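PDB 5GP9: transcriptional regulator (TetR/AcrR family) from Bacillus halodurans, which probably represses genes of fatty acid degradation by binding operator DNA, and holds palmitic acid in its effector-binding domain. Local coordinates for residues V53-F58 / R116-E121; H22-A27 / L108-T113; K92-A95 / L100-V103. One frame throughout, in Å; residues are numbered along the deposited sequence.

Contact 1. Residues V53-F58 / R116-E121. With PLM (palmitic acid), chain E.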
# COMPACT_ATOMS: atom_id res chain seq x y z
N VAL A 53 18.76 12.79 1.68
CA VAL A 53 19.48 11.44 1.58
C VAL A 53 18.48 10.36 1.14
O VAL A 53 18.70 9.64 0.14
CB VAL A 53 20.11 10.96 2.92
CG1 VAL A 53 20.81 9.59 2.71
CG2 VAL A 53 21.12 11.97 3.52
N LEU A 54 17.37 10.35 1.83
CA LEU A 54 16.23 9.44 1.53
C LEU A 54 15.63 9.53 0.14
O LEU A 54 15.55 8.54 -0.57
CB LEU A 54 15.19 9.56 2.63
CG LEU A 54 13.95 8.63 2.62
CD1 LEU A 54 14.36 7.20 2.81
CD2 LEU A 54 12.94 9.03 3.66
N ILE A 55 15.26 10.72 -0.33
CA ILE A 55 14.77 10.80 -1.68
C ILE A 55 15.84 10.54 -2.71
O ILE A 55 15.53 10.00 -3.74
CB ILE A 55 14.10 12.21 -1.91
CG1 ILE A 55 12.95 12.41 -0.95
CG2 ILE A 55 13.56 12.36 -3.31
CD1 ILE A 55 11.80 11.38 -1.11
N SER A 56 17.12 10.92 -2.47
CA SER A 56 18.15 10.71 -3.46
C SER A 56 18.35 9.22 -3.69
O SER A 56 18.46 8.79 -4.83
CB SER A 56 19.49 11.31 -3.02
OG SER A 56 19.27 12.69 -2.69
N LEU A 57 18.39 8.51 -2.60
CA LEU A 57 18.62 7.04 -2.66
C LEU A 57 17.48 6.34 -3.32
O LEU A 57 17.71 5.46 -4.18
CB LEU A 57 18.89 6.44 -1.29
CG LEU A 57 17.93 6.10 -0.17
CD1 LEU A 57 17.20 4.76 -0.33
CD2 LEU A 57 18.67 6.01 1.13
N PHE A 58 16.25 6.83 -3.04
CA PHE A 58 15.08 6.21 -3.64
C PHE A 58 15.08 6.42 -5.12
O PHE A 58 14.87 5.52 -5.91
CB PHE A 58 13.77 6.64 -2.89
CG PHE A 58 12.52 5.94 -3.39
CD1 PHE A 58 12.42 4.57 -3.38
CD2 PHE A 58 11.47 6.65 -3.89
CE1 PHE A 58 11.30 3.92 -3.88
CE2 PHE A 58 10.34 6.01 -4.35
CZ PHE A 58 10.27 4.66 -4.36
N ARG A 116 5.86 12.76 0.64
CA ARG A 116 4.98 11.83 -0.01
C ARG A 116 4.83 12.16 -1.48
O ARG A 116 4.83 11.29 -2.29
CB ARG A 116 3.64 11.80 0.70
CG ARG A 116 2.64 10.83 0.11
CD ARG A 116 1.55 10.39 1.09
NE ARG A 116 1.37 11.26 2.25
CZ ARG A 116 0.72 12.42 2.27
NH1 ARG A 116 0.21 12.92 1.15
NH2 ARG A 116 0.60 13.10 3.41
N LEU A 117 4.74 13.43 -1.82
CA LEU A 117 4.68 13.84 -3.20
C LEU A 117 5.94 13.47 -3.99
O LEU A 117 5.84 13.03 -5.12
CB LEU A 117 4.47 15.38 -3.24
CG LEU A 117 3.08 15.87 -2.77
CD1 LEU A 117 2.99 17.42 -2.84
CD2 LEU A 117 1.97 15.19 -3.59
N LYS A 118 7.10 13.72 -3.39
CA LYS A 118 8.38 13.39 -4.02
C LYS A 118 8.52 11.87 -4.24
O LYS A 118 8.90 11.39 -5.30
CB LYS A 118 9.53 13.88 -3.16
CG LYS A 118 9.63 15.39 -3.19
CD LYS A 118 10.99 15.84 -2.65
CE LYS A 118 10.94 17.29 -2.20
NZ LYS A 118 10.34 17.47 -0.84
N ILE A 119 8.14 11.13 -3.23
CA ILE A 119 8.20 9.63 -3.38
C ILE A 119 7.33 9.11 -4.54
O ILE A 119 7.72 8.29 -5.40
CB ILE A 119 7.78 9.01 -2.02
CG1 ILE A 119 8.86 9.30 -0.99
CG2 ILE A 119 7.50 7.51 -2.18
CD1 ILE A 119 8.33 9.07 0.44
N ASN A 120 6.10 9.62 -4.66
CA ASN A 120 5.26 9.28 -5.77
C ASN A 120 5.79 9.69 -7.12
O ASN A 120 5.62 8.98 -8.12
CB ASN A 120 3.82 9.83 -5.56
CG ASN A 120 3.11 9.20 -4.34
OD1 ASN A 120 3.25 8.02 -4.03
ND2 ASN A 120 2.32 10.00 -3.66
N GLU A 121 6.47 10.84 -7.20
CA GLU A 121 7.04 11.20 -8.44
C GLU A 121 8.14 10.22 -8.87
O GLU A 121 8.23 9.87 -10.05
CB GLU A 121 7.56 12.67 -8.38
CG GLU A 121 8.19 13.12 -9.67
CD GLU A 121 8.69 14.55 -9.61
OE1 GLU A 121 9.47 14.89 -8.67
OE2 GLU A 121 8.29 15.32 -10.52
C1 PLM E . 1.14 3.73 -2.71
O1 PLM E . 1.11 2.53 -3.07
O2 PLM E . 0.11 4.26 -2.31
C2 PLM E . 2.43 4.55 -2.74
C3 PLM E . 3.50 3.98 -1.79
C4 PLM E . 4.76 4.85 -1.54
C5 PLM E . 6.16 4.43 -2.08
C6 PLM E . 6.31 2.99 -2.54
C7 PLM E . 7.73 2.48 -2.71
C8 PLM E . 7.67 1.02 -3.00
C9 PLM E . 8.06 0.62 -4.39
CA PLM E . 9.05 -0.47 -4.30
CB PLM E . 9.23 -0.99 -5.71
CC PLM E . 10.29 -2.07 -5.68
CD PLM E . 11.54 -1.50 -4.99
CE PLM E . 12.87 -1.69 -5.67
CF PLM E . 13.72 -0.49 -5.26
CG PLM E . 15.11 -0.73 -5.75

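Contact 2. Residues H22-A27 / L108-T113. With PLM (palmitic acid), chain E.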
# COMPACT_ATOMS: atom_id res chain seq x y z
N HIS A 22 17.03 1.62 12.95
CA HIS A 22 16.50 2.50 13.98
C HIS A 22 15.28 3.27 13.57
O HIS A 22 14.71 3.99 14.38
CB HIS A 22 17.59 3.50 14.42
CG HIS A 22 18.82 2.83 14.97
ND1 HIS A 22 20.09 3.11 14.53
CD2 HIS A 22 18.94 1.83 15.88
CE1 HIS A 22 20.95 2.30 15.14
NE2 HIS A 22 20.27 1.53 15.98
N GLY A 23 14.89 3.17 12.30
CA GLY A 23 13.69 3.79 11.83
C GLY A 23 14.02 5.16 11.47
O GLY A 23 15.04 5.70 11.94
N TYR A 24 13.18 5.75 10.62
CA TYR A 24 13.49 7.00 9.95
C TYR A 24 13.59 8.18 10.89
O TYR A 24 14.46 9.06 10.71
CB TYR A 24 12.48 7.35 8.88
CG TYR A 24 12.67 8.72 8.18
CD1 TYR A 24 13.69 8.95 7.30
CD2 TYR A 24 11.77 9.77 8.39
CE1 TYR A 24 13.85 10.15 6.67
CE2 TYR A 24 11.92 10.98 7.75
CZ TYR A 24 12.96 11.17 6.91
OH TYR A 24 13.14 12.36 6.29
N HIS A 25 12.67 8.23 11.84
CA HIS A 25 12.63 9.35 12.76
C HIS A 25 13.90 9.44 13.62
O HIS A 25 14.45 10.51 13.76
CB HIS A 25 11.39 9.26 13.66
CG HIS A 25 10.10 9.28 12.91
ND1 HIS A 25 9.09 8.36 13.12
CD2 HIS A 25 9.65 10.11 11.93
CE1 HIS A 25 8.07 8.63 12.32
NE2 HIS A 25 8.39 9.67 11.58
N GLN A 26 14.30 8.35 14.23
CA GLN A 26 15.53 8.27 14.97
C GLN A 26 16.83 8.29 14.13
O GLN A 26 17.91 8.50 14.68
CB GLN A 26 15.54 7.01 15.82
CG GLN A 26 14.65 7.07 17.03
CD GLN A 26 14.75 5.82 17.88
OE1 GLN A 26 15.55 4.91 17.60
NE2 GLN A 26 13.95 5.77 18.93
N ALA A 27 16.77 8.03 12.83
CA ALA A 27 17.97 8.12 11.99
C ALA A 27 18.41 9.59 12.01
O ALA A 27 17.59 10.47 11.95
CB ALA A 27 17.67 7.67 10.56
N LEU A 108 9.51 4.53 4.23
CA LEU A 108 9.24 5.52 3.21
C LEU A 108 7.74 5.76 3.15
O LEU A 108 7.21 6.35 2.22
CB LEU A 108 9.81 4.91 1.93
CG LEU A 108 10.09 5.63 0.69
CD1 LEU A 108 11.15 6.70 0.92
CD2 LEU A 108 10.57 4.70 -0.41
N ARG A 109 7.00 5.22 4.09
CA ARG A 109 5.57 5.43 4.15
C ARG A 109 5.36 6.53 5.24
O ARG A 109 5.22 6.25 6.42
CB ARG A 109 4.81 4.10 4.50
CG ARG A 109 5.07 2.91 3.53
CD ARG A 109 4.86 3.15 2.03
NE ARG A 109 5.54 2.14 1.21
CZ ARG A 109 4.97 1.30 0.33
NH1 ARG A 109 5.75 0.45 -0.27
NH2 ARG A 109 3.67 1.31 -0.01
N GLN A 110 5.35 7.78 4.83
CA GLN A 110 5.27 8.86 5.82
C GLN A 110 4.15 9.84 5.45
O GLN A 110 3.82 10.02 4.28
CB GLN A 110 6.63 9.52 5.96
CG GLN A 110 6.93 9.88 7.40
CD GLN A 110 8.06 10.86 7.53
OE1 GLN A 110 8.66 11.25 6.54
NE2 GLN A 110 8.36 11.27 8.76
N SER A 111 3.56 10.45 6.47
CA SER A 111 2.43 11.37 6.27
C SER A 111 2.89 12.82 5.94
O SER A 111 2.05 13.72 5.68
CB SER A 111 1.50 11.30 7.50
OG SER A 111 2.24 11.10 8.69
N ASN A 112 4.21 13.05 5.92
CA ASN A 112 4.76 14.30 5.42
C ASN A 112 4.26 14.51 3.98
O ASN A 112 4.71 13.84 3.06
CB ASN A 112 6.30 14.26 5.49
CG ASN A 112 6.94 15.54 4.98
OD1 ASN A 112 6.45 16.19 4.03
ND2 ASN A 112 8.06 15.92 5.60
N THR A 113 3.33 15.44 3.80
CA THR A 113 2.68 15.63 2.50
C THR A 113 3.66 15.88 1.34
O THR A 113 3.44 15.41 0.20
CB THR A 113 1.62 16.76 2.54
OG1 THR A 113 1.00 16.86 1.26
CG2 THR A 113 2.23 18.14 2.94
C1 PLM E . 1.14 3.73 -2.71
O1 PLM E . 1.11 2.53 -3.07
O2 PLM E . 0.11 4.26 -2.31
C2 PLM E . 2.43 4.55 -2.74
C3 PLM E . 3.50 3.98 -1.79
C4 PLM E . 4.76 4.85 -1.54
C5 PLM E . 6.16 4.43 -2.08
C6 PLM E . 6.31 2.99 -2.54
C7 PLM E . 7.73 2.48 -2.71
C8 PLM E . 7.67 1.02 -3.00
C9 PLM E . 8.06 0.62 -4.39
CA PLM E . 9.05 -0.47 -4.30
CB PLM E . 9.23 -0.99 -5.71
CC PLM E . 10.29 -2.07 -5.68
CD PLM E . 11.54 -1.50 -4.99
CE PLM E . 12.87 -1.69 -5.67
CF PLM E . 13.72 -0.49 -5.26
CG PLM E . 15.11 -0.73 -5.75

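Contact 3. Residues K92-A95 / L100-V103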
# COMPACT_ATOMS: atom_id res chain seq x y z
N LYS A 92 12.85 -10.12 -6.51
CA LYS A 92 14.31 -10.42 -6.42
C LYS A 92 15.09 -9.29 -5.77
O LYS A 92 15.93 -9.49 -4.89
CB LYS A 92 14.83 -10.73 -7.82
CG LYS A 92 16.30 -11.02 -8.02
CD LYS A 92 16.82 -10.34 -9.30
CE LYS A 92 18.33 -10.11 -9.31
NZ LYS A 92 18.89 -9.56 -8.04
N GLN A 93 14.84 -8.09 -6.24
CA GLN A 93 15.57 -6.92 -5.74
C GLN A 93 15.37 -6.72 -4.24
O GLN A 93 16.29 -6.34 -3.55
CB GLN A 93 15.26 -5.66 -6.55
CG GLN A 93 15.40 -5.84 -8.05
CD GLN A 93 16.71 -5.44 -8.65
OE1 GLN A 93 16.93 -4.27 -8.97
NE2 GLN A 93 17.56 -6.43 -8.90
N LEU A 94 14.17 -6.92 -3.72
CA LEU A 94 13.97 -6.74 -2.35
C LEU A 94 14.43 -7.98 -1.49
O LEU A 94 14.87 -7.86 -0.30
CB LEU A 94 12.52 -6.39 -2.13
CG LEU A 94 12.26 -4.95 -2.61
CD1 LEU A 94 10.76 -4.68 -2.68
CD2 LEU A 94 13.00 -3.90 -1.73
N ALA A 95 14.24 -9.16 -2.06
CA ALA A 95 14.73 -10.38 -1.36
C ALA A 95 16.27 -10.29 -1.24
O ALA A 95 16.82 -10.84 -0.32
CB ALA A 95 14.39 -11.62 -2.13
N LEU A 100 16.83 -2.67 2.68
CA LEU A 100 16.17 -1.77 1.67
C LEU A 100 14.68 -2.01 1.64
O LEU A 100 13.93 -1.05 1.63
CB LEU A 100 16.71 -2.01 0.30
CG LEU A 100 16.09 -1.23 -0.85
CD1 LEU A 100 16.26 0.24 -0.58
CD2 LEU A 100 16.80 -1.69 -2.11
N ALA A 101 14.25 -3.28 1.79
CA ALA A 101 12.84 -3.58 1.90
C ALA A 101 12.16 -2.97 3.11
O ALA A 101 11.00 -2.50 3.00
CB ALA A 101 12.63 -5.07 1.91
N ILE A 102 12.80 -2.97 4.29
CA ILE A 102 12.25 -2.25 5.45
C ILE A 102 12.07 -0.76 5.15
O ILE A 102 11.04 -0.14 5.44
CB ILE A 102 13.12 -2.47 6.72
CG1 ILE A 102 13.11 -4.00 7.07
CG2 ILE A 102 12.70 -1.51 7.80
CD1 ILE A 102 14.08 -4.41 8.18
N VAL A 103 13.06 -0.19 4.51
CA VAL A 103 12.94 1.22 4.06
C VAL A 103 11.77 1.47 3.10
O VAL A 103 10.92 2.35 3.34
CB VAL A 103 14.27 1.70 3.49
CG1 VAL A 103 14.12 3.07 2.97
CG2 VAL A 103 15.32 1.64 4.54

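Contact 1. Residues V53-F58 / R116-E121
Ile119 of helix 113-139 faces Ile55 and Phe58 of helix 50-74, and its side chain shows how one branched residue can serve a helix interface and a ligand pocket together. The CB atom parts the chain into two arms. CG1 lies beside the backbone N (chi1 -68°) and meets the tip of Ile55, with CD1 of Ile55 only 3.6 Å from CG1 of Ile119. Beyond it, CD1 of Ile119 runs on to the backbone of the loop after helix 98-107, 3.4 Å from Leu108 O. The other arm, CG2, is anti to the backbone N and faces the fatty acid: it sits 3.4 Å from C5 of the palmitic acid, a snug fit against the chain. The same methyl group also lies 3.9 Å from Phe58 CE2.

Phe58 crosses Ile119 at about a right angle. Its CE2 corner meets the helix backbone, 3.6 Å from Ile119 O, which lies at the ring edge and near the ring plane. The neighbouring CZ reaches the ligand, 3.7 Å from palmitic acid C7, so ring and isoleucine together form part of the wall around the acyl chain. On the outer side, Ile55 CD1 also rests against the base of Lys118, 4.0 Å from its CB, while the lysine end leads away from the contact.

The two segments run nearly parallel, 11° apart, with axes 10.2 Å from each other at closest approach. Leu54, at the margin of this seam, touches Ile19 of helix 8-26, and Leu57 touches Val16 of the same helix, whereas Leu117 and Asn120 pack on Met169 of the second subunit. The interface thus joins the first long helix after the DNA-binding elements to a helix that borders both the ligand and the dimer partner.

Contact 2. Residues H22-A27 / L108-T113
At the seam between the DNA-binding and effector-binding parts of this TetR-family regulator, Gln110 meets Tyr24 and His25 at the end of helix 8-26, close before the predicted helix-turn-helix. The glutamine lies in the loop leading to helix 113-139, and its chain is extended beyond CG, carrying the amide across the gap. Gln110 NE2 donates to His25 NE2 over 3.2 Å, but the N-H...acceptor angle is only 135°. The donor lies 18° out of the imidazole plane, making this a bent link at the ring edge. The other amide atom, Gln110 OE1, approaches Tyr24 CE2 to 3.5 Å, with the phenol ring and amide planes 79° apart.

Beside the glutamine, Arg109 lays one guanidinium face against the acyl chain of palmitic acid, NH2 coming 3.2 Å from its C3. A salt bridge to Asp161 and a bond from Arg109 NE to Thr104 O help hold that group in place.

Gln110 OE1 is buried here with no partner in the model, while His25 accepts through NE2, consistent with a neutral imidazole. The polar join therefore seems modest in strength, one bent bond set against a buried carbonyl.

Contact 3. Residues K92-A95 / L100-V103
Leu94, near the end of helix 79-95, is set against Ala101 and Leu100 of helix 98-107, and the pairing illustrates how a large side chain can pack over a small one where two consecutive helices meet. The tight part is made by a single methyl group. CD2 of Leu94 lies 3.6 Å from Ala101 CA and 3.8 Å from Ala101 N, resting on the backbone as much as on the side chain. Ala101 CB is 3.8 Å from the same CD2, and because alanine ends there, the two helices can draw close: Leu94 CA and Ala101 CA are 5.4 Å apart. Leu100 is a looser neighbour, its branch point CG standing 4.2 Å from Leu94 CD2.

The leucine is steered by its first torsion (-72°), which places CG beside the backbone N and brings its end nearer to the second helix. Its other methyl, CD1, comes closer to the ligand, the nearest atoms of palmitic acid and the leucine side chain being about 4 Å apart. Farther round, Leu94 touches Val164 and Ala101 touches Trp167 and Val168, all on helix 149-169, which covers the inner side.

The outer side is open in character. Lys92 is exposed, and the partly exposed Gln93 directs its amide away from the second helix and packs on Phe65. A polar element lies at the start of that helix, where Leu100 N bonds to Asp97 OD1.

The side chains that meet are all apolar and buried. Their hold comes from close van der Waals fit and the exclusion of water, chemistry that also suits a surface lining a fatty acyl chain.

In the fold
Contact 3 is the most buried of the three, with every touching residue enclosed; contacts 1 and 2 are only partly buried and both border the second subunit. Chemistry follows place: contacts 1 and 3 are apolar helix-to-helix seams, whereas contact 2 is a polar meeting of a helix end with a loop. Contacts 1 and 2 abut through Leu54 CD2 and Tyr24 CE1, 3.3 Å apart. Contact 3 joins the series through the chain itself, helix 98-107 running into the loop 108-113. Palmitic acid touches all three regions, which is consistent with a route from effector to DNA-binding elements, although one structure cannot establish it.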